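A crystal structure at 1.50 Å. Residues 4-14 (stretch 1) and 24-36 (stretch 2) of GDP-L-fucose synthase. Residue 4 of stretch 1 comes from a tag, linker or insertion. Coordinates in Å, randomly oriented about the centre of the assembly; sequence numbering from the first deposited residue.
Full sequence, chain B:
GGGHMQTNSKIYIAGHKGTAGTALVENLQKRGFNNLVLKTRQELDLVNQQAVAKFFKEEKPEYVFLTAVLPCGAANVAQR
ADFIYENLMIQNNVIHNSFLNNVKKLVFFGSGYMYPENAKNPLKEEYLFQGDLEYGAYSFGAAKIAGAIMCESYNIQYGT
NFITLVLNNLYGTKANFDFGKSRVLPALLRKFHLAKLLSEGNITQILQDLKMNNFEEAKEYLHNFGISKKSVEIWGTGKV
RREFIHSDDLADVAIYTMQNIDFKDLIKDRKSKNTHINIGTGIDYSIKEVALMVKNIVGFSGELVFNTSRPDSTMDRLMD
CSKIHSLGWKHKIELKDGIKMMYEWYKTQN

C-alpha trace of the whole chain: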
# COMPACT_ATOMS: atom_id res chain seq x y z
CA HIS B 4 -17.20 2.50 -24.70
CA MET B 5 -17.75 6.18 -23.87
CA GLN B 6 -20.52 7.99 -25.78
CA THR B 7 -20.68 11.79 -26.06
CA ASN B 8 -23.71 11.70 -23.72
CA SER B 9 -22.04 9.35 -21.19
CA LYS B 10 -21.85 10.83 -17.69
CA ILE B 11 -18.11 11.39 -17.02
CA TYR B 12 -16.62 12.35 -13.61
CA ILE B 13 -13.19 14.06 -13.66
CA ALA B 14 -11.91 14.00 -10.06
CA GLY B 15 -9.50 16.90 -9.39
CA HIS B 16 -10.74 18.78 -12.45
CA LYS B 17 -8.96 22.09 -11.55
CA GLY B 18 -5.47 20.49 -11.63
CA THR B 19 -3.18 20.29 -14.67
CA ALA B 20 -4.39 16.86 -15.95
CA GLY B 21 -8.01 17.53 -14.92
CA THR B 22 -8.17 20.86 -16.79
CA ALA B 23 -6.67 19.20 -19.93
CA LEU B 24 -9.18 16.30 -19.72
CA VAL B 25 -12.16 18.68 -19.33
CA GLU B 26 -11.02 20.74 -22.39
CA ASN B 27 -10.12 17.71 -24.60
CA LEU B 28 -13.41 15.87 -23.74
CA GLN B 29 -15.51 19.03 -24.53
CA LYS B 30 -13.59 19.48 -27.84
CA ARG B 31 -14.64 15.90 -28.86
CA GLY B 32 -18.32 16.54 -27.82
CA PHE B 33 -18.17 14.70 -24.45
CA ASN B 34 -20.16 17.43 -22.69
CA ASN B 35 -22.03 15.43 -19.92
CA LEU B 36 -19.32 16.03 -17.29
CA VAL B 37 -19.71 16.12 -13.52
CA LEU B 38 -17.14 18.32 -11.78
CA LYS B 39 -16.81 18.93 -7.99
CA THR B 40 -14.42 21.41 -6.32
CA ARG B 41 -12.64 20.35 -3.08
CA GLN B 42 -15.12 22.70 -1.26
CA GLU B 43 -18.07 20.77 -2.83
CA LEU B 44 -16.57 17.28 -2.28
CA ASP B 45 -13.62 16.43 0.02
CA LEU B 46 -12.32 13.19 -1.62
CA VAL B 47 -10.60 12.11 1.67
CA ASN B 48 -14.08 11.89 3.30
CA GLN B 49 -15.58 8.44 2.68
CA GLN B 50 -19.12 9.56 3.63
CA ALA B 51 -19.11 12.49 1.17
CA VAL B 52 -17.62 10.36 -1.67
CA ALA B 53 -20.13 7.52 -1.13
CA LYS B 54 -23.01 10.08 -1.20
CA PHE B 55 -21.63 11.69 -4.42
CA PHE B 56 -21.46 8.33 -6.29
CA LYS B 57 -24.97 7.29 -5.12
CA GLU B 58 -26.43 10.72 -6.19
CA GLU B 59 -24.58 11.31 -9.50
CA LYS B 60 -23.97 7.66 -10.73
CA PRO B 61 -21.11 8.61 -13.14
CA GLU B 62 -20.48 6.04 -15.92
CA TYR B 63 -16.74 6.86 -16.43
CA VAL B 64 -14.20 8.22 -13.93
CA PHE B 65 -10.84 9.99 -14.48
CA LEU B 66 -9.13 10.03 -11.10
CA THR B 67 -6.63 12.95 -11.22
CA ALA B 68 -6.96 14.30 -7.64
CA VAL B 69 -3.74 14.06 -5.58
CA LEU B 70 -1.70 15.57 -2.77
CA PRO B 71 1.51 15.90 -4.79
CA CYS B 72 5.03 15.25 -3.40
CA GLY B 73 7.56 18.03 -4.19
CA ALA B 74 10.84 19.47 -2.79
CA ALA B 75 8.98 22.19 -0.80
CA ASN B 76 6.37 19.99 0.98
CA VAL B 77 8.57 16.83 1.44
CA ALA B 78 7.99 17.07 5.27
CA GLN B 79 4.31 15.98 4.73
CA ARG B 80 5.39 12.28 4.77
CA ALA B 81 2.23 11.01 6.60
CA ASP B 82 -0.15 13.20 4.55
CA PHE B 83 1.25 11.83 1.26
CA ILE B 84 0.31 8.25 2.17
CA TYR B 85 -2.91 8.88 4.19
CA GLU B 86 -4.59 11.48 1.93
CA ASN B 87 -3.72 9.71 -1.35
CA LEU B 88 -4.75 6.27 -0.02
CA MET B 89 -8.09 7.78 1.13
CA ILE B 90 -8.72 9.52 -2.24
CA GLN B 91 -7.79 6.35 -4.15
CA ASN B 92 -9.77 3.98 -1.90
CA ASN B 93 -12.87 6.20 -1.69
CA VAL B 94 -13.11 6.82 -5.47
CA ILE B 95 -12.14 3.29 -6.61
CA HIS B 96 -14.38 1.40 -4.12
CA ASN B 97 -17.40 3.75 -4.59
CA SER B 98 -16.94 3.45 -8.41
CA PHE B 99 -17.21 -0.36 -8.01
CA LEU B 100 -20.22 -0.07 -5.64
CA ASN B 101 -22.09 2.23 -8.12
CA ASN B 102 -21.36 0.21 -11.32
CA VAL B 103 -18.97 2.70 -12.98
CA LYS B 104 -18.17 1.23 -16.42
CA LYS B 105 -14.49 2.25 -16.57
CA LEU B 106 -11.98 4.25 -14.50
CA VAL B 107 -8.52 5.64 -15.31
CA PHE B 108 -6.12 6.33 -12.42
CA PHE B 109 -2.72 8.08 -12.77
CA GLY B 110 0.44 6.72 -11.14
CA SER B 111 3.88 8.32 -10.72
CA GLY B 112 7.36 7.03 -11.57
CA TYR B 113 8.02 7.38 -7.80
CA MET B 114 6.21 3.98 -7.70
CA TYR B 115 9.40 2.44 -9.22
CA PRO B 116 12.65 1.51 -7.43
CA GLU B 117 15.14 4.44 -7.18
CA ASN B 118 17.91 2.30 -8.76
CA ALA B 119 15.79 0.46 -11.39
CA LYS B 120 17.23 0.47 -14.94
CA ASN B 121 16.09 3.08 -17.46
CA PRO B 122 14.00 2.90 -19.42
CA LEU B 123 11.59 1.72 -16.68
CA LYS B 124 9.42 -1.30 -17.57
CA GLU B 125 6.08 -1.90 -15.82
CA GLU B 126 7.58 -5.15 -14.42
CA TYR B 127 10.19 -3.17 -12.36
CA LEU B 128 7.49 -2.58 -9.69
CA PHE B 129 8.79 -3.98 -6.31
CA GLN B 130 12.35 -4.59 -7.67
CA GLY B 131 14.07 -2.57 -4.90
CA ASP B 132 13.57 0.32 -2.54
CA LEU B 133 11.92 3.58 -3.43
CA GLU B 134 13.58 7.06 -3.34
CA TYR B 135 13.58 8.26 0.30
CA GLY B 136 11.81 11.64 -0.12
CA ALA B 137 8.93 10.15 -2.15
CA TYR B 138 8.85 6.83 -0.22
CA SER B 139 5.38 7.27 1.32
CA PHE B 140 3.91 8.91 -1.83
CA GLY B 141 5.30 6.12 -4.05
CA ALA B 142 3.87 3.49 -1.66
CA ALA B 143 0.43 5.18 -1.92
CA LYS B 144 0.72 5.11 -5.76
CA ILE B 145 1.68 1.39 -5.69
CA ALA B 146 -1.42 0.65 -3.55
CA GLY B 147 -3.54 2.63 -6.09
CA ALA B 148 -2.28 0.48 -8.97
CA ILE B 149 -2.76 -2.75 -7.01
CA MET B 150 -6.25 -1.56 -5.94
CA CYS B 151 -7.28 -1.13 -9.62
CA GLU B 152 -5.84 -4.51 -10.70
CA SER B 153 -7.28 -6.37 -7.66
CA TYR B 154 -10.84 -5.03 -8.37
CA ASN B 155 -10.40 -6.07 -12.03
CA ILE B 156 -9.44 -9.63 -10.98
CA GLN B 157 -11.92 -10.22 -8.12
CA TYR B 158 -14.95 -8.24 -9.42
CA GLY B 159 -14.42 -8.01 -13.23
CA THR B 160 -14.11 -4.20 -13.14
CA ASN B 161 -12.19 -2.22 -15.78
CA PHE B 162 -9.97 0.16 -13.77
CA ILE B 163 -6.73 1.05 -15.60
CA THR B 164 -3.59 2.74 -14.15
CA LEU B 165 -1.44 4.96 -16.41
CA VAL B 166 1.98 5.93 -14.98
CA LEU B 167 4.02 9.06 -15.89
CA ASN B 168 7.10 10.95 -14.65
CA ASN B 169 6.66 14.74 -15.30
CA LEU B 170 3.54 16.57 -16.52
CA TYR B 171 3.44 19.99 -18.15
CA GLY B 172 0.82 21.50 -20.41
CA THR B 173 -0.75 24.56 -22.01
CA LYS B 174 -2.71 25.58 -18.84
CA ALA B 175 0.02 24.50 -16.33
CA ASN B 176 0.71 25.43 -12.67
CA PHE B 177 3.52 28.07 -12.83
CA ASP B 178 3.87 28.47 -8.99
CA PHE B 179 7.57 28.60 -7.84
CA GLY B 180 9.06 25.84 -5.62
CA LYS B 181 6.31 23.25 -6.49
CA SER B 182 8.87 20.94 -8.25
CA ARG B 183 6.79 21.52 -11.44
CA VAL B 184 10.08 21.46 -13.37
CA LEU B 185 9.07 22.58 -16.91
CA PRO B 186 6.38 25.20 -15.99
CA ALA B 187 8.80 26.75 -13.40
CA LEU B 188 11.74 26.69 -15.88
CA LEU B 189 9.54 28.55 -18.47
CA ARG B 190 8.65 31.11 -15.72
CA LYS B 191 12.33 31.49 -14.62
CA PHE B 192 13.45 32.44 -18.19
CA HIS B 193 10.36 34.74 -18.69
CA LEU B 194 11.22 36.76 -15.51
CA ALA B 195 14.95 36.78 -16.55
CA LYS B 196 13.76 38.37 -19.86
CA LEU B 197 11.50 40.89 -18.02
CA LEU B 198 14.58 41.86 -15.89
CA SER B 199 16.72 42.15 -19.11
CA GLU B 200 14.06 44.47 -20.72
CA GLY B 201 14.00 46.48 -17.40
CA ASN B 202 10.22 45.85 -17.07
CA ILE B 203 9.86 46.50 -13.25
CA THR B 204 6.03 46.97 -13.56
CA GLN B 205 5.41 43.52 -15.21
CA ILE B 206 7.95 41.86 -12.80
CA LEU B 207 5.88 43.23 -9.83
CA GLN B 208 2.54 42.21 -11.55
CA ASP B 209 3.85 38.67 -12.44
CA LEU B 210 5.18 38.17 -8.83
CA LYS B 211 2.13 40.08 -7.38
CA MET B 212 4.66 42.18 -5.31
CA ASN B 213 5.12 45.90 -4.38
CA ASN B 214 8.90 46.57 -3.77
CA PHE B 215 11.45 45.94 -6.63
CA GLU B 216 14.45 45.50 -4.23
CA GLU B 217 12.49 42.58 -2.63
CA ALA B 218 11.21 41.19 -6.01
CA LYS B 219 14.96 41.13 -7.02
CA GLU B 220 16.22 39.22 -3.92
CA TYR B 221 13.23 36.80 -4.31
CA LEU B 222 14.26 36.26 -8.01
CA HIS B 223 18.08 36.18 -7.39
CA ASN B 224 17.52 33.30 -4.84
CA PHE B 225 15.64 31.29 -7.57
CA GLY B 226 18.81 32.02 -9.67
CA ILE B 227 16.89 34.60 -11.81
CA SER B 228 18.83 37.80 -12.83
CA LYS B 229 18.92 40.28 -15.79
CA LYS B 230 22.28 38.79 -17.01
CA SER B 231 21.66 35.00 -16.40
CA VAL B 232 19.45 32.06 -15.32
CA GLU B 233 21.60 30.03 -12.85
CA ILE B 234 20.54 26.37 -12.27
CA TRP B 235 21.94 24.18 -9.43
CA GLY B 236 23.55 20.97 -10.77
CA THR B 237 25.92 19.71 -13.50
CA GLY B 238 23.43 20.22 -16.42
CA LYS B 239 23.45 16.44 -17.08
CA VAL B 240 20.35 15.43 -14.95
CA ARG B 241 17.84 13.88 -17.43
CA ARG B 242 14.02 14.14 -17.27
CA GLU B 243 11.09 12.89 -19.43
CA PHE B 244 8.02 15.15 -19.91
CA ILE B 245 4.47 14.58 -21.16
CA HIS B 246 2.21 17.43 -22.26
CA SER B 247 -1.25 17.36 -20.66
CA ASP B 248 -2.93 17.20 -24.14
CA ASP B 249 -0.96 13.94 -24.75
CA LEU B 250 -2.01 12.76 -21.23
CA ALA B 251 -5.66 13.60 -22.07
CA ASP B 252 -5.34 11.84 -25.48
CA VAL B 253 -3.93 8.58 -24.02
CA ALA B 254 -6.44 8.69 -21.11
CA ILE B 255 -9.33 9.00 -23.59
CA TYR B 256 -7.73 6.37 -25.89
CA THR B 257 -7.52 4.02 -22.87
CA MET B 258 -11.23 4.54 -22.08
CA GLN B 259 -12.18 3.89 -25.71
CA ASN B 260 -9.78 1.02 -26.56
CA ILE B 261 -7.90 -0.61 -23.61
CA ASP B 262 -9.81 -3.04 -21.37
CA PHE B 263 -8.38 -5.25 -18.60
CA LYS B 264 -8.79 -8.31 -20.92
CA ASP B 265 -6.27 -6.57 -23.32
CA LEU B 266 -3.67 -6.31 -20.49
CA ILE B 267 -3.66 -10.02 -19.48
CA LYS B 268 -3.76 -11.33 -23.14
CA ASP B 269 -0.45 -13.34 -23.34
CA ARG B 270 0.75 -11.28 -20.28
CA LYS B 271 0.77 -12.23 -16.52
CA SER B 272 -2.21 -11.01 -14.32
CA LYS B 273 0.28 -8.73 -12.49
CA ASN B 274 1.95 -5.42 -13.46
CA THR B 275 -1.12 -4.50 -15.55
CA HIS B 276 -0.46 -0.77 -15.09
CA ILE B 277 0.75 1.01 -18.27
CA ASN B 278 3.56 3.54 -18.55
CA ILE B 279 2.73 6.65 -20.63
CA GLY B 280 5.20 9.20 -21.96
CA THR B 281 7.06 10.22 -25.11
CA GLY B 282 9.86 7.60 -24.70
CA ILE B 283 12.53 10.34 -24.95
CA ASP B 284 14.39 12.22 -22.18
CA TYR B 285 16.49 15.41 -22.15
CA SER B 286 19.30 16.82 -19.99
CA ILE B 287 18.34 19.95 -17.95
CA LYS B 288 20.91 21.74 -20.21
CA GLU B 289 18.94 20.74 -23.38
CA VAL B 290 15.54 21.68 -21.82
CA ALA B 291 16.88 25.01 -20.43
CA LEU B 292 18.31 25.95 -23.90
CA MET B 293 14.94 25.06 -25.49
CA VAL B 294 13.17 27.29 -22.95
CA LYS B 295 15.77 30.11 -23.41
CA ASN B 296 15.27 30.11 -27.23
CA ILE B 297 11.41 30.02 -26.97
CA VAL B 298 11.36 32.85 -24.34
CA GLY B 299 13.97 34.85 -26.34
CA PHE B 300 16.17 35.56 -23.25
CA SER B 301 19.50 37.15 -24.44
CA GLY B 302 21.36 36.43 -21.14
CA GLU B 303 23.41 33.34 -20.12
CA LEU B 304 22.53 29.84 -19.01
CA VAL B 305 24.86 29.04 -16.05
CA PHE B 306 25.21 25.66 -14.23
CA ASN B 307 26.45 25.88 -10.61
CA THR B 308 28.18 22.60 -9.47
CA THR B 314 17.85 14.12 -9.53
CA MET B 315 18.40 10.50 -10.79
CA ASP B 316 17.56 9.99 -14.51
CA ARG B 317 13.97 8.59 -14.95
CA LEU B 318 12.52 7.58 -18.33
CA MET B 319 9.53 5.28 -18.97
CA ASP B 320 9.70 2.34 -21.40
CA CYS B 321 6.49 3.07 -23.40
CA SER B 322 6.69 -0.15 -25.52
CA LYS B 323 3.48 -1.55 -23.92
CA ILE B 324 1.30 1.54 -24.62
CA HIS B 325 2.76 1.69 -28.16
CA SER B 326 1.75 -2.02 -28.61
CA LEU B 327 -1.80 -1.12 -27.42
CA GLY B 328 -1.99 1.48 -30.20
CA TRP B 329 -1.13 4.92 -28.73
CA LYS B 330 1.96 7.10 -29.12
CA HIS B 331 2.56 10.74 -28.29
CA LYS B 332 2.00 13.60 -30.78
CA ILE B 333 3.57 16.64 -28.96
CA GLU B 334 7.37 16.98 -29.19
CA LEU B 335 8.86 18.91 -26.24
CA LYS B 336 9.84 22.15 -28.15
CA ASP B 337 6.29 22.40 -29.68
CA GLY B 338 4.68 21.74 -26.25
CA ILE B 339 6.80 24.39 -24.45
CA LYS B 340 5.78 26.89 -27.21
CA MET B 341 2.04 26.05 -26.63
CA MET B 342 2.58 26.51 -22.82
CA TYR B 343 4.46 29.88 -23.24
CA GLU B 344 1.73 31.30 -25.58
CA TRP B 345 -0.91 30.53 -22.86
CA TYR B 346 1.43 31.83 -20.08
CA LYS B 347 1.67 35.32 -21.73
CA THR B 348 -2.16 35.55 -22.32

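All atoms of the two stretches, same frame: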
# COMPACT_ATOMS: atom_id res chain seq x y z
N HIS B 4 -17.84 1.73 -25.78
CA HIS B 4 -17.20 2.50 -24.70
C HIS B 4 -17.88 3.86 -24.60
O HIS B 4 -19.13 3.89 -24.63
CB HIS B 4 -15.68 2.58 -24.89
CG HIS B 4 -15.02 1.26 -25.12
ND1 HIS B 4 -14.48 0.51 -24.08
CD2 HIS B 4 -14.81 0.55 -26.25
CE1 HIS B 4 -13.96 -0.60 -24.58
NE2 HIS B 4 -14.14 -0.59 -25.91
N MET B 5 -17.13 4.92 -24.34
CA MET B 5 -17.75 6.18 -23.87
C MET B 5 -18.50 6.77 -25.06
O MET B 5 -17.95 6.80 -26.15
CB MET B 5 -16.77 7.26 -23.40
CG MET B 5 -15.97 6.91 -22.20
SD MET B 5 -15.14 8.34 -21.51
CE MET B 5 -14.18 8.93 -22.90
N GLN B 6 -19.70 7.24 -24.79
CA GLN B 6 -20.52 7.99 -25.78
C GLN B 6 -20.44 9.46 -25.42
O GLN B 6 -20.15 9.83 -24.26
CB GLN B 6 -21.97 7.53 -25.72
CG GLN B 6 -22.18 6.03 -25.83
CD GLN B 6 -21.69 5.55 -27.17
OE1 GLN B 6 -22.14 6.04 -28.20
NE2 GLN B 6 -20.76 4.61 -27.15
N THR B 7 -20.78 10.36 -26.35
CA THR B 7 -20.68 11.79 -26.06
C THR B 7 -21.70 12.18 -25.00
O THR B 7 -21.44 13.16 -24.35
CB THR B 7 -20.82 12.62 -27.35
OG1 THR B 7 -21.97 12.09 -28.02
CG2 THR B 7 -19.56 12.52 -28.20
N ASN B 8 -22.73 11.38 -24.79
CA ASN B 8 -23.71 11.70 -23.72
C ASN B 8 -23.47 10.87 -22.48
O ASN B 8 -24.27 10.96 -21.58
CB ASN B 8 -25.16 11.56 -24.19
CG ASN B 8 -25.53 10.20 -24.73
OD1 ASN B 8 -24.71 9.30 -24.95
ND2 ASN B 8 -26.82 9.99 -24.97
N SER B 9 -22.43 10.05 -22.44
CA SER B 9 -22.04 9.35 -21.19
C SER B 9 -21.73 10.32 -20.07
O SER B 9 -21.09 11.37 -20.29
CB SER B 9 -20.85 8.47 -21.43
OG SER B 9 -21.11 7.43 -22.34
N LYS B 10 -22.14 9.98 -18.85
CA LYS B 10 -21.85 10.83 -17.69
C LYS B 10 -20.43 10.54 -17.23
O LYS B 10 -20.18 9.41 -16.80
CB LYS B 10 -22.86 10.63 -16.57
CG LYS B 10 -22.71 11.67 -15.48
CD LYS B 10 -23.91 11.70 -14.55
CE LYS B 10 -23.92 12.85 -13.59
NZ LYS B 10 -25.24 12.89 -12.90
N ILE B 11 -19.56 11.53 -17.27
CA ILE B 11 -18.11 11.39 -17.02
C ILE B 11 -17.74 12.24 -15.83
O ILE B 11 -17.93 13.45 -15.86
CB ILE B 11 -17.29 11.82 -18.25
CG1 ILE B 11 -17.69 10.96 -19.44
CG2 ILE B 11 -15.79 11.75 -17.94
CD1 ILE B 11 -17.12 11.45 -20.77
N TYR B 12 -17.16 11.63 -14.78
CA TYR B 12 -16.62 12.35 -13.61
C TYR B 12 -15.11 12.50 -13.78
O TYR B 12 -14.43 11.50 -13.99
CB TYR B 12 -17.00 11.59 -12.34
CG TYR B 12 -16.36 12.08 -11.07
CD1 TYR B 12 -16.24 13.42 -10.76
CD2 TYR B 12 -15.80 11.16 -10.19
CE1 TYR B 12 -15.65 13.85 -9.59
CE2 TYR B 12 -15.23 11.58 -9.01
CZ TYR B 12 -15.11 12.91 -8.73
OH TYR B 12 -14.48 13.32 -7.60
N ILE B 13 -14.63 13.72 -13.77
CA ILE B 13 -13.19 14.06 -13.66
C ILE B 13 -12.94 14.50 -12.23
O ILE B 13 -13.31 15.62 -11.87
CB ILE B 13 -12.74 15.10 -14.70
CG1 ILE B 13 -13.08 14.63 -16.12
CG2 ILE B 13 -11.24 15.37 -14.57
CD1 ILE B 13 -14.26 15.32 -16.74
N ALA B 14 -12.28 13.67 -11.44
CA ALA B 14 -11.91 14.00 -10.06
C ALA B 14 -10.69 14.89 -10.11
O ALA B 14 -9.79 14.58 -10.93
CB ALA B 14 -11.66 12.74 -9.28
N LEU B 24 -8.15 17.30 -19.38
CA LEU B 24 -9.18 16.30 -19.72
C LEU B 24 -10.52 17.00 -19.98
O LEU B 24 -11.19 16.62 -20.96
CB LEU B 24 -9.30 15.29 -18.58
CG LEU B 24 -8.29 14.18 -18.64
CD1 LEU B 24 -8.17 13.54 -17.27
CD2 LEU B 24 -8.66 13.16 -19.69
N VAL B 25 -10.88 17.95 -19.13
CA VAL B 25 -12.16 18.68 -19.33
C VAL B 25 -12.13 19.30 -20.73
O VAL B 25 -13.08 19.09 -21.48
CB VAL B 25 -12.44 19.74 -18.26
CG1 VAL B 25 -13.64 20.59 -18.66
CG2 VAL B 25 -12.67 19.17 -16.87
N GLU B 26 -11.07 20.03 -21.07
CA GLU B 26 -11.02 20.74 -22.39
C GLU B 26 -11.03 19.76 -23.56
O GLU B 26 -11.71 20.01 -24.57
CB GLU B 26 -9.81 21.66 -22.45
CG GLU B 26 -9.95 22.85 -21.53
CD GLU B 26 -8.72 23.73 -21.47
OE1 GLU B 26 -7.64 23.29 -21.97
OE2 GLU B 26 -8.82 24.84 -20.88
N ASN B 27 -10.24 18.70 -23.51
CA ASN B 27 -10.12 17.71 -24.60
C ASN B 27 -11.43 16.91 -24.75
O ASN B 27 -11.85 16.66 -25.88
CB ASN B 27 -8.92 16.79 -24.37
CG ASN B 27 -7.67 17.43 -24.90
OD1 ASN B 27 -7.46 17.39 -26.11
ND2 ASN B 27 -6.92 18.13 -24.06
N LEU B 28 -12.10 16.55 -23.66
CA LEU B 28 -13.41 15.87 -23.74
C LEU B 28 -14.44 16.81 -24.41
O LEU B 28 -15.09 16.33 -25.32
CB LEU B 28 -13.84 15.45 -22.34
CG LEU B 28 -13.08 14.24 -21.81
CD1 LEU B 28 -13.29 14.14 -20.32
CD2 LEU B 28 -13.52 12.96 -22.51
N GLN B 29 -14.53 18.06 -23.95
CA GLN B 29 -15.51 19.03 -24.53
C GLN B 29 -15.22 19.15 -26.03
O GLN B 29 -16.18 19.14 -26.86
CB GLN B 29 -15.46 20.33 -23.74
CG GLN B 29 -16.16 20.21 -22.40
CD GLN B 29 -15.98 21.40 -21.49
OE1 GLN B 29 -15.03 22.17 -21.62
NE2 GLN B 29 -16.85 21.50 -20.51
N LYS B 30 -13.96 19.24 -26.41
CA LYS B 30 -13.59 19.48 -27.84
C LYS B 30 -14.05 18.31 -28.72
O LYS B 30 -14.23 18.49 -29.95
CB LYS B 30 -12.09 19.75 -27.98
CG LYS B 30 -11.65 20.01 -29.42
CD LYS B 30 -10.15 19.92 -29.67
CE LYS B 30 -9.77 20.50 -31.01
NZ LYS B 30 -8.46 21.18 -30.92
N ARG B 31 -14.22 17.12 -28.16
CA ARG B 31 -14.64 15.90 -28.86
C ARG B 31 -16.15 15.65 -28.70
O ARG B 31 -16.60 14.60 -29.17
CB ARG B 31 -13.81 14.72 -28.35
CG ARG B 31 -12.32 14.91 -28.60
CD ARG B 31 -11.60 13.78 -27.92
NE ARG B 31 -10.20 14.08 -27.71
CZ ARG B 31 -9.25 13.18 -27.81
NH1 ARG B 31 -9.54 11.93 -28.14
NH2 ARG B 31 -8.00 13.56 -27.64
N GLY B 32 -16.85 16.55 -28.02
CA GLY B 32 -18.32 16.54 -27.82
C GLY B 32 -18.77 15.80 -26.58
O GLY B 32 -19.99 15.66 -26.39
N PHE B 33 -17.84 15.39 -25.71
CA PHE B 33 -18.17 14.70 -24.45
C PHE B 33 -18.53 15.77 -23.43
O PHE B 33 -17.64 16.28 -22.72
CB PHE B 33 -17.01 13.83 -23.96
CG PHE B 33 -16.70 12.66 -24.84
CD1 PHE B 33 -17.36 11.46 -24.72
CD2 PHE B 33 -15.75 12.76 -25.85
CE1 PHE B 33 -17.07 10.40 -25.56
CE2 PHE B 33 -15.43 11.69 -26.66
CZ PHE B 33 -16.09 10.51 -26.52
N ASN B 34 -19.78 16.21 -23.42
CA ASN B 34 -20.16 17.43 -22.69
C ASN B 34 -20.93 17.11 -21.41
O ASN B 34 -21.18 18.06 -20.70
CB ASN B 34 -20.95 18.38 -23.60
CG ASN B 34 -20.03 19.06 -24.58
OD1 ASN B 34 -19.00 19.60 -24.19
ND2 ASN B 34 -20.39 19.10 -25.86
N ASN B 35 -21.22 15.84 -21.09
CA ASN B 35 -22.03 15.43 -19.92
C ASN B 35 -21.06 15.13 -18.76
O ASN B 35 -20.93 13.96 -18.36
CB ASN B 35 -22.90 14.23 -20.20
CG ASN B 35 -23.89 13.92 -19.10
OD1 ASN B 35 -24.10 14.75 -18.20
ND2 ASN B 35 -24.47 12.73 -19.16
N LEU B 36 -20.37 16.15 -18.32
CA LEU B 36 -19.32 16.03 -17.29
C LEU B 36 -19.90 16.37 -15.94
O LEU B 36 -20.78 17.24 -15.81
CB LEU B 36 -18.15 16.95 -17.63
CG LEU B 36 -17.57 16.82 -19.04
CD1 LEU B 36 -16.39 17.75 -19.20
CD2 LEU B 36 -17.22 15.39 -19.41
O HOH W 1 -19.99 13.34 -21.92

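The two stretches meet as a strand with a helix laid over it, and the chain leaving the helix returns to lie beside the strand. Strand 11-14 and helix 24-30 run nearly antiparallel, at 159°, their axes 10.3 Å apart at closest approach, which leaves room for one layer of interlocking side chains. Ile13 supplies the main bump: its CD1 enters a hollow bounded by Val25 CG2 (4.2 Å), Leu28 CD1 (3.9 Å) and Leu36 CD2 (4.0 Å). Ile11, two residues earlier on the same side of the strand, sets its CG2 4.2 Å from Leu28 CD1, so the leucine touches both isoleucines. Branched aliphatic chains suit this layer because they fill it without leaving a polar group unpaired.

The helix ends in a Schellman motif. Gly32 adopts positive phi, a conformation that favours glycine, and Phe33 N bonds back to Leu28 O (2.9 Å). Beyond this turn, the Phe33 ring is a flat wedge, with Met5 CE over one face and Thr7 CG2 over the opposite one, the latter 4.1 Å from the ring centroid and almost on its normal. Gln6 O lies at the ring edge, 3.3 Å from Phe33 CD1, where the slightly positive ring hydrogens can face an oxygen. The flexible Met5 side chain also reaches the helix, its CE 4.1 Å from Leu28 CD2.

Polar contacts fasten the returning chain. Gln6 to Ser9 form a type I turn, and Asn35 ND2 donates to Asn8 O (3.0 Å), its short amide well suited to a backbone carbonyl. Ile11 N donates to Asn35 O (3.0 Å), and Ile11 pairs with Leu36 in a parallel bridge. Ser9 O and Asn35 O, both acceptors, cannot bond directly; a water instead donates to Thr7 O and Ser9 O and accepts from Asn35 N, filling the gap between the backbones.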